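Local structure of RagB/SusD family nutrient uptake outer membrane protein (Bacteroides thetaiotaomicron, 7KV2) at residues Y155-W159 with L186-M190; G163-Y167 with E179-A183. The protein probably binds beta-glucans at the outer membrane surface of a gut bacterium, as a SusD-family partner in nutrient uptake. One frame throughout, in Å; residues are numbered along the deposited sequence.

Overall arrangement
Both contacts lie in the helical, TPR-like part of this SusD-family protein, and both belong to one helical hairpin. From the N terminus, helix 137-162 comes first and carries 155-159 near its C-terminal end. The chain then runs out through 163-167; after seven unmodelled residues, 172-178, it returns along 179-183 and enters helix 183-200, where 186-190 forms an early turn. Contact 1 therefore closes the larger loop, helix against helix, while contact 2 is nested inside it and zips the connection. Their centres are about 8 Å apart, and they touch: Leu186 packs on Val165 and Tyr167.

Contact 1 (Y155-W159 with L186-M190); sequences YNWVW and LYEKM
Trp159 and Met190 meet in a Met-aromatic contact at the core of an antiparallel helix pair in the TPR-related, helical part of this SusD-family protein. Helices 137-162 and 183-200 run in nearly opposite directions here, 162° between the short segments, with their axes 10.9 Å apart, a spacing that large side chains fill. Met190 SD sits over one face of the indole, offset toward its rim, 4.2 Å from the centroid of the five-membered ring. The unbranched methionine suits this place because it can reach across and then bend: chi3 of 60° turns CE toward the opposite helix, where it rests 3.6 Å from Asn156 CA and also touches Trp159 CE3. Trp159 carries its ring anti to the backbone N (chi1 177°), which lays the indole alongside Tyr187. Those two rings are inclined by 30° and slid apart, so they touch through Trp159 CZ2 and Tyr187 CD1 with little overlap. Polar tips are served from outside the pair: Ala183 O accepts from Trp159 NE1, Asp233 bonds the Tyr187 hydroxyl, and Glu226 takes Asn156 ND2. Leu186 uses its fork to fill two places at once. Its CD1 meets Tyr155 CD1 at 4.0 Å, while CD2 presses on Trp159 CB at 3.7 Å.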
# COMPACT_ATOMS: atom_id res chain seq x y z
N TYR A 155 10.88 -0.41 -7.61
CA TYR A 155 11.45 -1.79 -7.72
C TYR A 155 10.85 -2.70 -6.64
O TYR A 155 10.62 -3.85 -6.91
CB TYR A 155 12.98 -1.80 -7.62
CG TYR A 155 13.63 -1.59 -8.95
CD1 TYR A 155 13.38 -2.47 -9.98
CD2 TYR A 155 14.49 -0.54 -9.20
CE1 TYR A 155 13.93 -2.32 -11.24
CE2 TYR A 155 15.07 -0.38 -10.46
CZ TYR A 155 14.78 -1.25 -11.48
OH TYR A 155 15.33 -1.12 -12.74
N ASN A 156 10.51 -2.14 -5.48
CA ASN A 156 9.89 -2.90 -4.38
C ASN A 156 8.53 -3.42 -4.85
O ASN A 156 8.18 -4.56 -4.49
CB ASN A 156 9.81 -2.02 -3.12
CG ASN A 156 9.27 -2.80 -1.96
OD1 ASN A 156 9.81 -3.87 -1.63
ND2 ASN A 156 8.21 -2.27 -1.35
N TRP A 157 7.79 -2.67 -5.66
CA TRP A 157 6.47 -3.15 -6.13
C TRP A 157 6.72 -4.44 -6.95
O TRP A 157 6.04 -5.44 -6.76
CB TRP A 157 5.81 -2.09 -7.00
CG TRP A 157 5.17 -0.92 -6.30
CD1 TRP A 157 4.93 -0.75 -4.97
CD2 TRP A 157 4.61 0.23 -6.95
NE1 TRP A 157 4.27 0.43 -4.75
CE2 TRP A 157 4.04 1.05 -5.94
CE3 TRP A 157 4.51 0.65 -8.28
CZ2 TRP A 157 3.44 2.27 -6.22
CZ3 TRP A 157 3.85 1.84 -8.56
CH2 TRP A 157 3.31 2.63 -7.54
N VAL A 158 7.66 -4.41 -7.89
CA VAL A 158 7.89 -5.61 -8.76
C VAL A 158 8.68 -6.68 -8.02
O VAL A 158 8.41 -7.86 -8.30
CB VAL A 158 8.46 -5.25 -10.14
CG1 VAL A 158 7.38 -4.72 -11.07
CG2 VAL A 158 9.63 -4.29 -10.06
N TRP A 159 9.58 -6.32 -7.13
CA TRP A 159 10.36 -7.27 -6.30
C TRP A 159 9.39 -8.13 -5.48
O TRP A 159 9.48 -9.40 -5.48
CB TRP A 159 11.36 -6.53 -5.44
CG TRP A 159 12.18 -7.37 -4.50
CD1 TRP A 159 13.08 -8.35 -4.84
CD2 TRP A 159 12.20 -7.29 -3.07
NE1 TRP A 159 13.66 -8.87 -3.72
CE2 TRP A 159 13.11 -8.27 -2.61
CE3 TRP A 159 11.51 -6.53 -2.12
CZ2 TRP A 159 13.38 -8.45 -1.26
CZ3 TRP A 159 11.77 -6.70 -0.78
CH2 TRP A 159 12.72 -7.65 -0.35
N LEU A 186 18.15 -8.51 -6.78
CA LEU A 186 17.45 -7.20 -6.84
C LEU A 186 17.48 -6.57 -5.44
O LEU A 186 17.82 -5.39 -5.33
CB LEU A 186 16.04 -7.39 -7.41
CG LEU A 186 15.22 -6.11 -7.52
CD1 LEU A 186 15.95 -4.99 -8.24
CD2 LEU A 186 13.90 -6.38 -8.19
N TYR A 187 17.27 -7.37 -4.39
CA TYR A 187 17.35 -6.93 -2.98
C TYR A 187 18.69 -6.21 -2.76
O TYR A 187 18.76 -5.10 -2.19
CB TYR A 187 17.19 -8.10 -2.00
CG TYR A 187 17.52 -7.71 -0.59
CD1 TYR A 187 16.64 -6.91 0.13
CD2 TYR A 187 18.76 -7.97 -0.03
CE1 TYR A 187 16.95 -6.47 1.40
CE2 TYR A 187 19.09 -7.53 1.23
CZ TYR A 187 18.18 -6.76 1.95
OH TYR A 187 18.46 -6.32 3.20
N GLU A 188 19.75 -6.84 -3.24
CA GLU A 188 21.12 -6.30 -3.10
C GLU A 188 21.20 -4.90 -3.71
O GLU A 188 21.75 -4.04 -3.03
CB GLU A 188 22.13 -7.26 -3.72
CG GLU A 188 22.40 -8.44 -2.82
CD GLU A 188 23.01 -8.11 -1.47
OE1 GLU A 188 23.76 -7.11 -1.38
OE2 GLU A 188 22.73 -8.87 -0.50
N LYS A 189 20.71 -4.71 -4.94
CA LYS A 189 20.73 -3.39 -5.61
C LYS A 189 19.88 -2.41 -4.78
O LYS A 189 20.29 -1.23 -4.59
CB LYS A 189 20.17 -3.48 -7.02
CG LYS A 189 20.90 -4.40 -7.98
CD LYS A 189 22.18 -3.83 -8.51
CE LYS A 189 22.72 -4.66 -9.65
NZ LYS A 189 24.20 -4.55 -9.72
N MET A 190 18.69 -2.86 -4.35
CA MET A 190 17.74 -1.98 -3.60
C MET A 190 18.37 -1.51 -2.29
O MET A 190 18.41 -0.29 -2.03
CB MET A 190 16.43 -2.73 -3.33
CG MET A 190 15.63 -2.90 -4.60
SD MET A 190 14.25 -4.08 -4.42
CE MET A 190 13.25 -3.36 -3.11

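Contact 2 (G163-Y167 with E179-A183); sequences GNVPY and EQLTA
Asn164, Leu181 and Tyr167 give up the most surface where two extended segments, 163-167 and 179-183, run roughly antiparallel in the connection between helices 137-162 and 183-200. A single beta bridge, Pro166 with Gln180, marks the pairing. Leu181 and Tyr167 serve it twice over, through backbone and side chain. Leu181 N donates to Val165 O, and Tyr167 N gives a short bond of 2.7 Å to Glu179 O, almost in line with that carbonyl. Their side chains lie obliquely against each other: the apolar fork of the leucine suits the root of the tyrosine side chain, CD1 coming within 3.3 Å of Tyr167 CB and also touching CG, while the tyrosine ring goes on to meet Tyr155. Pro166 is tolerated between them because this pairing asks nothing of its nitrogen. Its CA makes a CA-H...O contact with Glu179 O.

Asn164 joins 163-167 to the start of the next helix. With chi1 at -50° its amide leans over the opposite chain, and OD1 accepts Ala183 N at 2.9 Å, the donor standing above the carbonyl plane. The amide suits because it offers acceptor and donor at once, ND2 bonding Asn513 OD1. Right where the segments start to touch, Gly163 leaves helix 137-162 with a positive phi, which glycine adopts easily; opposite, Thr182 N-caps helix 183-200, its OG1 bonded to Gln185 N.

Gln180 stretches its extended chain back along 163-167. Its OE1 takes Val511 N, linking this loop to the C-terminal tail, while NE2 reaches Asn164 O at 2.8 Å.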
# COMPACT_ATOMS: atom_id res chain seq x y z
N GLY A 163 9.38 -10.77 -8.04
CA GLY A 163 10.65 -11.25 -7.46
C GLY A 163 11.82 -11.17 -8.45
O GLY A 163 12.73 -10.34 -8.24
N ASN A 164 11.83 -12.05 -9.45
CA ASN A 164 12.95 -12.24 -10.43
C ASN A 164 12.66 -11.43 -11.69
O ASN A 164 12.00 -11.99 -12.60
CB ASN A 164 13.14 -13.73 -10.76
CG ASN A 164 13.23 -14.61 -9.54
OD1 ASN A 164 14.18 -14.57 -8.77
ND2 ASN A 164 12.22 -15.43 -9.34
N VAL A 165 13.04 -10.15 -11.75
CA VAL A 165 12.49 -9.18 -12.76
C VAL A 165 13.63 -8.39 -13.37
O VAL A 165 14.71 -8.36 -12.79
CB VAL A 165 11.46 -8.23 -12.10
CG1 VAL A 165 10.24 -9.01 -11.67
CG2 VAL A 165 12.08 -7.47 -10.97
N PRO A 166 13.40 -7.72 -14.53
CA PRO A 166 14.42 -6.89 -15.17
C PRO A 166 14.92 -5.76 -14.26
O PRO A 166 14.10 -5.18 -13.52
CB PRO A 166 13.73 -6.26 -16.38
CG PRO A 166 12.48 -7.07 -16.61
CD PRO A 166 12.16 -7.75 -15.30
N TYR A 167 16.23 -5.46 -14.30
CA TYR A 167 16.85 -4.36 -13.52
C TYR A 167 17.63 -3.46 -14.48
O TYR A 167 18.28 -3.97 -15.42
CB TYR A 167 17.72 -4.87 -12.37
CG TYR A 167 18.31 -3.74 -11.57
CD1 TYR A 167 17.57 -3.13 -10.56
CD2 TYR A 167 19.56 -3.19 -11.88
CE1 TYR A 167 18.07 -2.05 -9.85
CE2 TYR A 167 20.07 -2.11 -11.16
CZ TYR A 167 19.32 -1.53 -10.15
OH TYR A 167 19.76 -0.46 -9.42
N GLU A 179 20.27 -8.91 -17.05
CA GLU A 179 19.18 -7.91 -17.12
C GLU A 179 17.96 -8.37 -16.30
O GLU A 179 17.52 -7.54 -15.49
CB GLU A 179 18.75 -7.60 -18.54
CG GLU A 179 18.20 -6.20 -18.68
CD GLU A 179 17.12 -6.16 -19.71
OE1 GLU A 179 16.36 -7.14 -19.76
OE2 GLU A 179 17.08 -5.20 -20.50
N GLN A 180 17.44 -9.60 -16.47
CA GLN A 180 16.59 -10.25 -15.44
C GLN A 180 17.48 -10.58 -14.24
O GLN A 180 18.42 -11.35 -14.41
CB GLN A 180 15.89 -11.52 -15.91
CG GLN A 180 14.82 -12.02 -14.93
CD GLN A 180 14.09 -13.28 -15.34
OE1 GLN A 180 14.60 -14.08 -16.13
NE2 GLN A 180 12.90 -13.50 -14.79
N LEU A 181 17.20 -10.03 -13.05
CA LEU A 181 17.92 -10.44 -11.82
C LEU A 181 17.09 -11.48 -11.06
O LEU A 181 15.87 -11.54 -11.28
CB LEU A 181 18.19 -9.22 -10.94
CG LEU A 181 19.08 -8.13 -11.53
CD1 LEU A 181 19.36 -7.08 -10.47
CD2 LEU A 181 20.39 -8.70 -12.06
N THR A 182 17.75 -12.24 -10.18
CA THR A 182 17.09 -13.05 -9.13
C THR A 182 16.51 -12.03 -8.12
O THR A 182 17.05 -10.90 -8.03
CB THR A 182 18.04 -14.03 -8.41
OG1 THR A 182 18.94 -13.25 -7.63
CG2 THR A 182 18.81 -14.95 -9.35
N ALA A 183 15.46 -12.40 -7.40
CA ALA A 183 14.91 -11.59 -6.29
C ALA A 183 16.05 -11.17 -5.35
O ALA A 183 16.12 -9.96 -5.01
CB ALA A 183 13.84 -12.40 -5.58